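Local atomic coordinates of muconolactone isomerase-like protein (Thermus thermophilus, PDB entry 1VDH), a protein that catalyses the hydrogen peroxide-dependent decarboxylation of Fe-coproporphyrin III to heme b, the last step of coproporphyrin-dependent heme biosynthesis, as a homopentamer. Residues A[14-19]-A[109-114]; A[143-148]-A[198-203]; A[8-13]-A[118-123]. All coordinates share one frame; numbering follows the deposited sequence.

Interaction 1 (A[14-19]-A[109-114]); sequences GWHVLH and YSVVEL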
loop_
_atom_site.group_PDB
_atom_site.type_symbol
_atom_site.label_atom_id
_atom_site.label_comp_id
_atom_site.label_asym_id
_atom_site.label_seq_id
_atom_site.Cartn_x
_atom_site.Cartn_y
_atom_site.Cartn_z
ATOM N N GLY A 14 -8.695 -31.077 4.259
ATOM C CA GLY A 14 -8.095 -31.779 5.376
ATOM C C GLY A 14 -7.986 -30.854 6.571
ATOM O O GLY A 14 -8.925 -30.115 6.883
ATOM N N TRP A 15 -6.837 -30.880 7.236
ATOM C CA TRP A 15 -6.607 -30.032 8.400
ATOM C C TRP A 15 -6.638 -28.546 8.058
ATOM O O TRP A 15 -6.296 -28.144 6.942
ATOM C CB TRP A 15 -5.245 -30.345 9.033
ATOM C CG TRP A 15 -5.228 -31.498 9.997
ATOM C CD1 TRP A 15 -6.304 -32.091 10.603
ATOM C CD2 TRP A 15 -4.067 -32.181 10.485
ATOM N NE1 TRP A 15 -5.880 -33.098 11.443
ATOM C CE2 TRP A 15 -4.511 -33.175 11.386
ATOM C CE3 TRP A 15 -2.689 -32.051 10.246
ATOM C CZ2 TRP A 15 -3.628 -34.035 12.048
ATOM C CZ3 TRP A 15 -1.810 -32.907 10.905
ATOM C CH2 TRP A 15 -2.286 -33.887 11.795
ATOM N N HIS A 16 -7.074 -27.743 9.024
ATOM C CA HIS A 16 -7.112 -26.293 8.878
ATOM C C HIS A 16 -5.706 -25.836 9.235
ATOM O O HIS A 16 -5.037 -26.459 10.056
ATOM C CB HIS A 16 -8.141 -25.679 9.821
ATOM C CG HIS A 16 -9.555 -25.991 9.441
ATOM N ND1 HIS A 16 -10.557 -25.044 9.456
ATOM C CD2 HIS A 16 -10.129 -27.142 9.017
ATOM C CE1 HIS A 16 -11.688 -25.599 9.059
ATOM N NE2 HIS A 16 -11.456 -26.871 8.787
ATOM N N VAL A 17 -5.259 -24.756 8.607
ATOM C CA VAL A 17 -3.909 -24.261 8.808
ATOM C C VAL A 17 -3.834 -22.784 9.165
ATOM O O VAL A 17 -4.527 -21.955 8.574
ATOM C CB VAL A 17 -3.073 -24.452 7.515
ATOM C CG1 VAL A 17 -1.607 -24.183 7.784
ATOM C CG2 VAL A 17 -3.280 -25.851 6.938
ATOM N N LEU A 18 -2.966 -22.459 10.114
ATOM C CA LEU A 18 -2.760 -21.072 10.496
ATOM C C LEU A 18 -1.277 -20.721 10.481
ATOM O O LEU A 18 -0.463 -21.382 11.133
ATOM C CB LEU A 18 -3.334 -20.767 11.884
ATOM C CG LEU A 18 -3.018 -19.351 12.399
ATOM C CD1 LEU A 18 -3.711 -18.303 11.530
ATOM C CD2 LEU A 18 -3.449 -19.201 13.852
ATOM N N HIS A 19 -0.927 -19.728 9.672
ATOM C CA HIS A 19 0.441 -19.229 9.623
ATOM C C HIS A 19 0.382 -17.971 10.470
ATOM O O HIS A 19 -0.393 -17.062 10.183
ATOM C CB HIS A 19 0.863 -18.862 8.201
ATOM C CG HIS A 19 1.268 -20.036 7.374
ATOM N ND1 HIS A 19 0.351 -20.875 6.776
ATOM C CD2 HIS A 19 2.490 -20.509 7.037
ATOM C CE1 HIS A 19 0.993 -21.812 6.105
ATOM N NE2 HIS A 19 2.291 -21.613 6.248
ATOM N N TYR A 109 -4.882 -17.874 6.990
ATOM C CA TYR A 109 -5.772 -18.938 7.427
ATOM C C TYR A 109 -6.203 -19.702 6.181
ATOM O O TYR A 109 -6.732 -19.116 5.232
ATOM C CB TYR A 109 -6.991 -18.379 8.166
ATOM C CG TYR A 109 -8.064 -19.418 8.417
ATOM C CD1 TYR A 109 -9.398 -19.155 8.108
ATOM C CD2 TYR A 109 -7.741 -20.678 8.936
ATOM C CE1 TYR A 109 -10.386 -20.116 8.307
ATOM C CE2 TYR A 109 -8.724 -21.647 9.136
ATOM C CZ TYR A 109 -10.044 -21.358 8.819
ATOM O OH TYR A 109 -11.028 -22.305 9.008
ATOM N N SER A 110 -5.971 -21.011 6.190
ATOM C CA SER A 110 -6.311 -21.843 5.051
ATOM C C SER A 110 -6.642 -23.269 5.473
ATOM O O SER A 110 -6.520 -23.617 6.647
ATOM C CB SER A 110 -5.142 -21.850 4.063
ATOM O OG SER A 110 -3.973 -22.373 4.674
ATOM N N VAL A 111 -7.061 -24.087 4.508
ATOM C CA VAL A 111 -7.411 -25.482 4.763
ATOM C C VAL A 111 -6.694 -26.388 3.761
ATOM O O VAL A 111 -6.783 -26.164 2.554
ATOM C CB VAL A 111 -8.946 -25.712 4.637
ATOM C CG1 VAL A 111 -9.284 -27.176 4.872
ATOM C CG2 VAL A 111 -9.705 -24.841 5.639
ATOM N N VAL A 112 -5.974 -27.394 4.262
ATOM C CA VAL A 112 -5.255 -28.336 3.395
ATOM C C VAL A 112 -6.209 -28.808 2.306
ATOM O O VAL A 112 -7.312 -29.282 2.590
ATOM C CB VAL A 112 -4.686 -29.539 4.193
ATOM C CG1 VAL A 112 -4.098 -30.585 3.245
ATOM C CG2 VAL A 112 -3.596 -29.051 5.145
ATOM N N GLU A 113 -5.790 -28.625 1.059
ATOM C CA GLU A 113 -6.621 -28.961 -0.084
ATOM C C GLU A 113 -5.955 -29.869 -1.109
ATOM O O GLU A 113 -4.801 -29.659 -1.483
ATOM C CB GLU A 113 -7.047 -27.658 -0.769
ATOM C CG GLU A 113 -7.989 -27.822 -1.950
ATOM C CD GLU A 113 -8.040 -26.577 -2.806
ATOM O OE1 GLU A 113 -8.769 -25.624 -2.448
ATOM O OE2 GLU A 113 -7.332 -26.544 -3.834
ATOM N N LEU A 114 -6.686 -30.895 -1.533
ATOM C CA LEU A 114 -6.209 -31.826 -2.545
ATOM C C LEU A 114 -7.179 -31.641 -3.710
ATOM O O LEU A 114 -8.384 -31.844 -3.561
ATOM C CB LEU A 114 -6.253 -33.269 -2.027
ATOM C CG LEU A 114 -5.505 -33.540 -0.716
ATOM C CD1 LEU A 114 -5.492 -35.036 -0.440
ATOM C CD2 LEU A 114 -4.080 -33.015 -0.799
HETATM O O HOH W 1 -2.370 -20.911 6.526
#
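Val17 O has one firm hydrogen bond and two lesser contacts: Ser110 N donates to it in the carbonyl plane at 2.9 Å, almost straight (169°); a water adds a weak bond; and Tyr109 CA makes a CA-H...O contact. The same water lies in the plane of the His19 ring, 2.7 Å from His19 ND1, and bonds Ser110 OG, which is also hydrogen-bonded to Ser188 OG on the next strand. The return bond of this antiparallel hydrogen-bonded pair, Val17 N to Ser110 O, is short at 2.6 Å, and its donor stands above the carbonyl plane instead of on a lone pair. Further along, Gly14 and Trp15 together face Val112. Gly14 N donates to Val112 O, while Val112 N approaches Trp15 O nearly along the C=O axis at 2.8 Å, so the extra residue makes a beta bulge in strand 10-24. On the face carrying His16 and Tyr109, the two rings lie side by side and meet rim to rim, with His16 ND1 2.8 Å from Tyr109 OH and the planes 34° apart. Val111 CG2 sits over the imidazole, 3.9 Å from the centroid of the His16 ring. On the side of the sheet to which Val17 points, its CG2 touches Val112 CG2 at 3.7 Å. The His16 imidazole is thus fixed twice, by a hydrogen bond at its rim and a methyl over its face, and this buried, partly apolar setting would probably favour its neutral form.

Interaction 2 (A[143-148]-A[198-203]); sequences CFYPMN and WGVDLF
Val200 CB lies over one face of the Tyr145 ring, 3.6 Å above its plane and offset toward the rim, while Leu202 CD1 meets the ring edge at Tyr145 CE2. Phe232 stacks with the same ring. Tyr145 takes the crowded position between backbone N and carbonyl carbon (chi1 63°), which lays the ring alongside Val200 so that Tyr145 OH comes within 3.5 Å of Val200 CG1. Pro146 N stands over one face of the Phe144 ring, and the ring also stacks with His19; Asp201 OD1 approaches obliquely, 3.7 Å from Phe144 CD2, and is itself hydrogen-bonded to His19 NE2. Met147 O lies at the edge of the Trp198 indole, whose NE1 bonds Glu113 and whose ring makes a cation-pi contact with Lys149. These side chains alternate on two neighbouring antiparallel strands of the curled sheet of a chlorite dismutase-type alpha+beta barrel. Tyr145, the predicted active-site residue, is also predicted to bind Fe-coproporphyrin III, as are Pro146, Met147 and Asn148; all four belong to strand 141-152. Six backbone hydrogen bonds fix the register, two each at Cys143-Leu202, Tyr145-Val200 and Met147-Trp198; Leu202 N to Cys143 O, at 2.8 Å, is the straightest (168°). Between these pairs, Pro146 CA comes to 3.1 Å from Trp198 O. Gly199 packs closely, its CA 3.9 Å from Phe144 CE2, where a side chain would crowd the ring. Met147 SD crosses obliquely to Val200 CG2 at 4.1 Å.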
loop_
_atom_site.group_PDB
_atom_site.type_symbol
_atom_site.label_atom_id
_atom_site.label_comp_id
_atom_site.label_asym_id
_atom_site.label_seq_id
_atom_site.Cartn_x
_atom_site.Cartn_y
_atom_site.Cartn_z
ATOM N N CYS A 143 9.368 -22.642 3.244
ATOM C CA CYS A 143 9.122 -21.563 2.300
ATOM C C CYS A 143 7.609 -21.455 2.208
ATOM O O CYS A 143 6.935 -22.435 1.878
ATOM C CB CYS A 143 9.674 -21.876 0.907
ATOM S SG CYS A 143 9.030 -20.763 -0.411
ATOM N N PHE A 144 7.072 -20.298 2.579
ATOM C CA PHE A 144 5.634 -20.078 2.493
ATOM C C PHE A 144 5.316 -18.906 1.587
ATOM O O PHE A 144 5.954 -17.856 1.670
ATOM C CB PHE A 144 5.002 -19.783 3.863
ATOM C CG PHE A 144 3.584 -19.260 3.764
ATOM C CD1 PHE A 144 3.314 -17.898 3.916
ATOM C CD2 PHE A 144 2.537 -20.114 3.435
ATOM C CE1 PHE A 144 2.026 -17.398 3.732
ATOM C CE2 PHE A 144 1.243 -19.627 3.248
ATOM C CZ PHE A 144 0.986 -18.265 3.394
ATOM N N TYR A 145 4.283 -19.075 0.772
ATOM C CA TYR A 145 3.816 -18.015 -0.106
ATOM C C TYR A 145 2.383 -18.283 -0.522
ATOM O O TYR A 145 1.978 -19.439 -0.662
ATOM C CB TYR A 145 4.698 -17.882 -1.355
ATOM C CG TYR A 145 4.707 -19.092 -2.267
ATOM C CD1 TYR A 145 3.854 -19.167 -3.369
ATOM C CD2 TYR A 145 5.601 -20.137 -2.054
ATOM C CE1 TYR A 145 3.897 -20.253 -4.239
ATOM C CE2 TYR A 145 5.651 -21.227 -2.917
ATOM C CZ TYR A 145 4.797 -21.277 -4.005
ATOM O OH TYR A 145 4.851 -22.355 -4.854
ATOM N N PRO A 146 1.562 -17.226 -0.584
ATOM C CA PRO A 146 0.167 -17.370 -0.991
ATOM C C PRO A 146 0.103 -17.084 -2.497
ATOM O O PRO A 146 1.038 -16.500 -3.064
ATOM C CB PRO A 146 -0.529 -16.284 -0.176
ATOM C CG PRO A 146 0.473 -15.177 -0.196
ATOM C CD PRO A 146 1.795 -15.905 0.032
ATOM N N MET A 147 -0.982 -17.488 -3.145
ATOM C CA MET A 147 -1.119 -17.248 -4.578
ATOM C C MET A 147 -2.563 -17.376 -5.038
ATOM O O MET A 147 -3.400 -17.944 -4.335
ATOM C CB MET A 147 -0.242 -18.228 -5.380
ATOM C CG MET A 147 -0.666 -19.698 -5.294
ATOM S SD MET A 147 0.380 -20.804 -6.306
ATOM C CE MET A 147 -0.209 -20.432 -7.949
ATOM N N ASN A 148 -2.835 -16.797 -6.206
ATOM C CA ASN A 148 -4.140 -16.851 -6.860
ATOM C C ASN A 148 -3.900 -17.402 -8.259
ATOM O O ASN A 148 -2.761 -17.454 -8.734
ATOM C CB ASN A 148 -4.728 -15.449 -7.085
ATOM C CG ASN A 148 -4.976 -14.687 -5.808
ATOM O OD1 ASN A 148 -4.855 -13.463 -5.782
ATOM N ND2 ASN A 148 -5.349 -15.393 -4.754
ATOM N N TRP A 198 -4.832 -19.618 -2.441
ATOM C CA TRP A 198 -4.079 -20.747 -1.902
ATOM C C TRP A 198 -2.889 -20.308 -1.074
ATOM O O TRP A 198 -2.372 -19.205 -1.233
ATOM C CB TRP A 198 -3.543 -21.657 -3.018
ATOM C CG TRP A 198 -4.592 -22.434 -3.751
ATOM C CD1 TRP A 198 -5.147 -23.628 -3.375
ATOM C CD2 TRP A 198 -5.231 -22.060 -4.975
ATOM N NE1 TRP A 198 -6.102 -24.012 -4.288
ATOM C CE2 TRP A 198 -6.173 -23.068 -5.279
ATOM C CE3 TRP A 198 -5.102 -20.967 -5.845
ATOM C CZ2 TRP A 198 -6.987 -23.015 -6.419
ATOM C CZ3 TRP A 198 -5.912 -20.914 -6.978
ATOM C CH2 TRP A 198 -6.843 -21.933 -7.252
ATOM N N GLY A 199 -2.488 -21.199 -0.176
ATOM C CA GLY A 199 -1.313 -20.999 0.642
ATOM C C GLY A 199 -0.413 -22.155 0.234
ATOM O O GLY A 199 -0.903 -23.266 -0.005
ATOM N N VAL A 200 0.883 -21.900 0.085
ATOM C CA VAL A 200 1.817 -22.955 -0.296
ATOM C C VAL A 200 2.982 -23.050 0.685
ATOM O O VAL A 200 3.649 -22.055 0.959
ATOM C CB VAL A 200 2.413 -22.725 -1.710
ATOM C CG1 VAL A 200 3.351 -23.877 -2.076
ATOM C CG2 VAL A 200 1.303 -22.602 -2.754
ATOM N N ASP A 201 3.204 -24.250 1.215
ATOM C CA ASP A 201 4.307 -24.516 2.134
ATOM C C ASP A 201 5.252 -25.521 1.503
ATOM O O ASP A 201 4.835 -26.616 1.120
ATOM C CB ASP A 201 3.806 -25.108 3.450
ATOM C CG ASP A 201 3.109 -24.096 4.310
ATOM O OD1 ASP A 201 3.806 -23.271 4.941
ATOM O OD2 ASP A 201 1.867 -24.125 4.348
ATOM N N LEU A 202 6.510 -25.127 1.352
ATOM C CA LEU A 202 7.533 -26.013 0.805
ATOM C C LEU A 202 8.495 -26.303 1.954
ATOM O O LEU A 202 8.805 -25.413 2.743
ATOM C CB LEU A 202 8.291 -25.336 -0.348
ATOM C CG LEU A 202 7.481 -24.801 -1.541
ATOM C CD1 LEU A 202 8.431 -24.227 -2.597
ATOM C CD2 LEU A 202 6.626 -25.908 -2.144
ATOM N N PHE A 203 8.936 -27.553 2.066
ATOM C CA PHE A 203 9.859 -27.953 3.121
ATOM C C PHE A 203 11.070 -28.621 2.485
ATOM O O PHE A 203 10.921 -29.466 1.598
ATOM C CB PHE A 203 9.178 -28.926 4.085
ATOM C CG PHE A 203 7.941 -28.373 4.739
ATOM C CD1 PHE A 203 8.037 -27.474 5.794
ATOM C CD2 PHE A 203 6.681 -28.766 4.306
ATOM C CE1 PHE A 203 6.889 -26.975 6.415
ATOM C CE2 PHE A 203 5.527 -28.273 4.919
ATOM C CZ PHE A 203 5.633 -27.376 5.976
#

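Interaction 3 (A[8-13]-A[118-123]); sequences PTHTLE and EKPLDP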
loop_
_atom_site.group_PDB
_atom_site.type_symbol
_atom_site.label_atom_id
_atom_site.label_comp_id
_atom_site.label_asym_id
_atom_site.label_seq_id
_atom_site.Cartn_x
_atom_site.Cartn_y
_atom_site.Cartn_z
ATOM N N PRO A 8 -16.278 -26.784 -12.239
ATOM C CA PRO A 8 -15.477 -26.540 -11.038
ATOM C C PRO A 8 -14.549 -27.670 -10.628
ATOM O O PRO A 8 -14.884 -28.850 -10.728
ATOM C CB PRO A 8 -16.534 -26.238 -9.974
ATOM C CG PRO A 8 -17.731 -27.008 -10.449
ATOM C CD PRO A 8 -17.718 -26.725 -11.923
ATOM N N THR A 9 -13.357 -27.282 -10.196
ATOM C CA THR A 9 -12.342 -28.216 -9.748
ATOM C C THR A 9 -12.834 -28.944 -8.500
ATOM O O THR A 9 -13.425 -28.327 -7.607
ATOM C CB THR A 9 -11.043 -27.455 -9.406
ATOM O OG1 THR A 9 -10.625 -26.696 -10.549
ATOM C CG2 THR A 9 -9.936 -28.418 -8.992
ATOM N N HIS A 10 -12.618 -30.260 -8.458
ATOM C CA HIS A 10 -13.015 -31.077 -7.308
ATOM C C HIS A 10 -11.961 -30.925 -6.222
ATOM O O HIS A 10 -10.767 -30.878 -6.518
ATOM C CB HIS A 10 -13.088 -32.563 -7.687
ATOM C CG HIS A 10 -13.954 -32.849 -8.873
ATOM N ND1 HIS A 10 -15.329 -32.902 -8.796
ATOM C CD2 HIS A 10 -13.638 -33.107 -10.164
ATOM C CE1 HIS A 10 -15.824 -33.181 -9.990
ATOM N NE2 HIS A 10 -14.818 -33.310 -10.837
ATOM N N THR A 11 -12.396 -30.873 -4.967
ATOM C CA THR A 11 -11.461 -30.741 -3.855
ATOM C C THR A 11 -11.818 -31.621 -2.665
ATOM O O THR A 11 -12.967 -32.033 -2.494
ATOM C CB THR A 11 -11.371 -29.279 -3.324
ATOM O OG1 THR A 11 -12.655 -28.853 -2.853
ATOM C CG2 THR A 11 -10.885 -28.327 -4.403
ATOM N N LEU A 12 -10.801 -31.895 -1.856
ATOM C CA LEU A 12 -10.925 -32.661 -0.628
ATOM C C LEU A 12 -10.225 -31.797 0.412
ATOM O O LEU A 12 -9.079 -31.386 0.208
ATOM C CB LEU A 12 -10.209 -34.012 -0.735
ATOM C CG LEU A 12 -10.806 -35.068 -1.671
ATOM C CD1 LEU A 12 -9.955 -36.333 -1.614
ATOM C CD2 LEU A 12 -12.239 -35.375 -1.263
ATOM N N GLU A 13 -10.924 -31.481 1.496
ATOM C CA GLU A 13 -10.352 -30.657 2.555
ATOM C C GLU A 13 -9.828 -31.500 3.703
ATOM O O GLU A 13 -10.444 -32.497 4.079
ATOM C CB GLU A 13 -11.392 -29.666 3.090
ATOM C CG GLU A 13 -11.655 -28.471 2.181
ATOM C CD GLU A 13 -12.286 -28.857 0.859
ATOM O OE1 GLU A 13 -13.316 -29.564 0.869
ATOM O OE2 GLU A 13 -11.753 -28.451 -0.192
ATOM N N GLU A 118 -10.433 -33.012 -13.325
ATOM C CA GLU A 118 -11.446 -33.834 -13.987
ATOM C C GLU A 118 -12.006 -34.970 -13.126
ATOM O O GLU A 118 -13.082 -34.835 -12.551
ATOM C CB GLU A 118 -10.903 -34.384 -15.310
ATOM C CG GLU A 118 -10.618 -33.311 -16.353
ATOM C CD GLU A 118 -10.152 -33.883 -17.680
ATOM O OE1 GLU A 118 -9.096 -34.549 -17.708
ATOM O OE2 GLU A 118 -10.840 -33.655 -18.700
ATOM N N LYS A 119 -11.292 -36.090 -13.056
ATOM C CA LYS A 119 -11.744 -37.238 -12.269
ATOM C C LYS A 119 -11.510 -37.050 -10.771
ATOM O O LYS A 119 -10.376 -36.867 -10.334
ATOM C CB LYS A 119 -11.056 -38.521 -12.749
ATOM C CG LYS A 119 -11.532 -39.015 -14.111
ATOM C CD LYS A 119 -12.993 -39.453 -14.062
ATOM C CE LYS A 119 -13.484 -39.944 -15.419
ATOM N NZ LYS A 119 -12.720 -41.125 -15.915
ATOM N N PRO A 120 -12.584 -37.123 -9.965
ATOM C CA PRO A 120 -12.521 -36.962 -8.506
ATOM C C PRO A 120 -11.495 -37.886 -7.849
ATOM O O PRO A 120 -11.311 -39.027 -8.273
ATOM C CB PRO A 120 -13.942 -37.315 -8.066
ATOM C CG PRO A 120 -14.769 -36.877 -9.228
ATOM C CD PRO A 120 -13.967 -37.395 -10.395
ATOM N N LEU A 121 -10.811 -37.373 -6.830
ATOM C CA LEU A 121 -9.806 -38.149 -6.109
ATOM C C LEU A 121 -10.452 -39.170 -5.177
ATOM O O LEU A 121 -11.545 -38.942 -4.652
ATOM C CB LEU A 121 -8.909 -37.227 -5.279
ATOM C CG LEU A 121 -7.952 -36.263 -5.980
ATOM C CD1 LEU A 121 -7.270 -35.398 -4.933
ATOM C CD2 LEU A 121 -6.917 -37.032 -6.789
ATOM N N ASP A 122 -9.768 -40.293 -4.980
ATOM C CA ASP A 122 -10.241 -41.346 -4.086
ATOM C C ASP A 122 -9.787 -40.943 -2.685
ATOM O O ASP A 122 -8.598 -40.993 -2.377
ATOM C CB ASP A 122 -9.617 -42.691 -4.484
ATOM C CG ASP A 122 -10.090 -43.852 -3.613
ATOM O OD1 ASP A 122 -11.013 -43.673 -2.784
ATOM O OD2 ASP A 122 -9.532 -44.960 -3.767
ATOM N N PRO A 123 -10.730 -40.530 -1.819
ATOM C CA PRO A 123 -10.399 -40.115 -0.451
ATOM C C PRO A 123 -9.821 -41.232 0.415
ATOM O O PRO A 123 -9.283 -40.976 1.493
ATOM C CB PRO A 123 -11.742 -39.613 0.085
ATOM C CG PRO A 123 -12.732 -40.462 -0.640
ATOM C CD PRO A 123 -12.186 -40.470 -2.046
#
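At the surface end of the curled antiparallel sheet of this chlorite dismutase-family alpha+beta barrel, the start of strand 10-24 is flanked by the loop that follows strand 102-116. Having run antiparallel to strand 10-24, the chain doubles back, so that the loop 118-123 travels nearly the same way as residues 10-12, their directions 17° apart. His10 and Leu12 point toward the loop, and they carry the contact. The His10 side chain, with CG anti to the carbonyl carbon (chi1 -54°), lies side by side with Pro120. Pro120 CG sits over the middle of the imidazole, 3.8 Å from the centroid of the His10 ring and only 6° off its normal, a CH-pi contact. At the ring's edge, near its plane, His10 NE2 is 2.9 Å from Glu118 O, so one flat group meets the loop by both face and rim. An alanine here would remove the imidazole and would probably loosen the hold of the strand on Glu118 and Pro120. Two residues further on, the tip of Leu12 does the touching: its CD1 reaches Leu121 CB at 3.9 Å, crossing that side chain obliquely, and Pro123 CB at 4.1 Å. Leu12 also packs on Val128 and Leu132, while Leu121 leans on Leu114 and Ser116, so the loop's apolar side chains rest against the strand pair. Thr11 packs on Glu113 and on Tyr215 of a neighbouring subunit, and Glu13 OE2 forms a salt bridge with Lys211 NZ of that subunit. Thr11 OG1 donates to that same carboxylate oxygen, Glu13 OE2, on its syn lone pair at 2.8 Å.

Interactions 1 and 2 are buried pairings of antiparallel strands in the same curled sheet, whereas interaction 3 lies at the surface, about 20 Å from interaction 2 between centres. Interactions 1 and 3 share strand 10-24: one joins it to strand 102-116, the other to the loop that strand leads into, and both reach the second subunit. The first two rest on backbone hydrogen bonds, a bulge interrupting interaction 1 but not interaction 2; interaction 3 relies on a few side-chain tips and a ring face. Side chains of interaction 1, His19 and Glu113, reach across to interaction 2 by polar bonds, whereas interactions 2 and 3 do not touch. Interaction 2 alone contains predicted coproheme-binding residues.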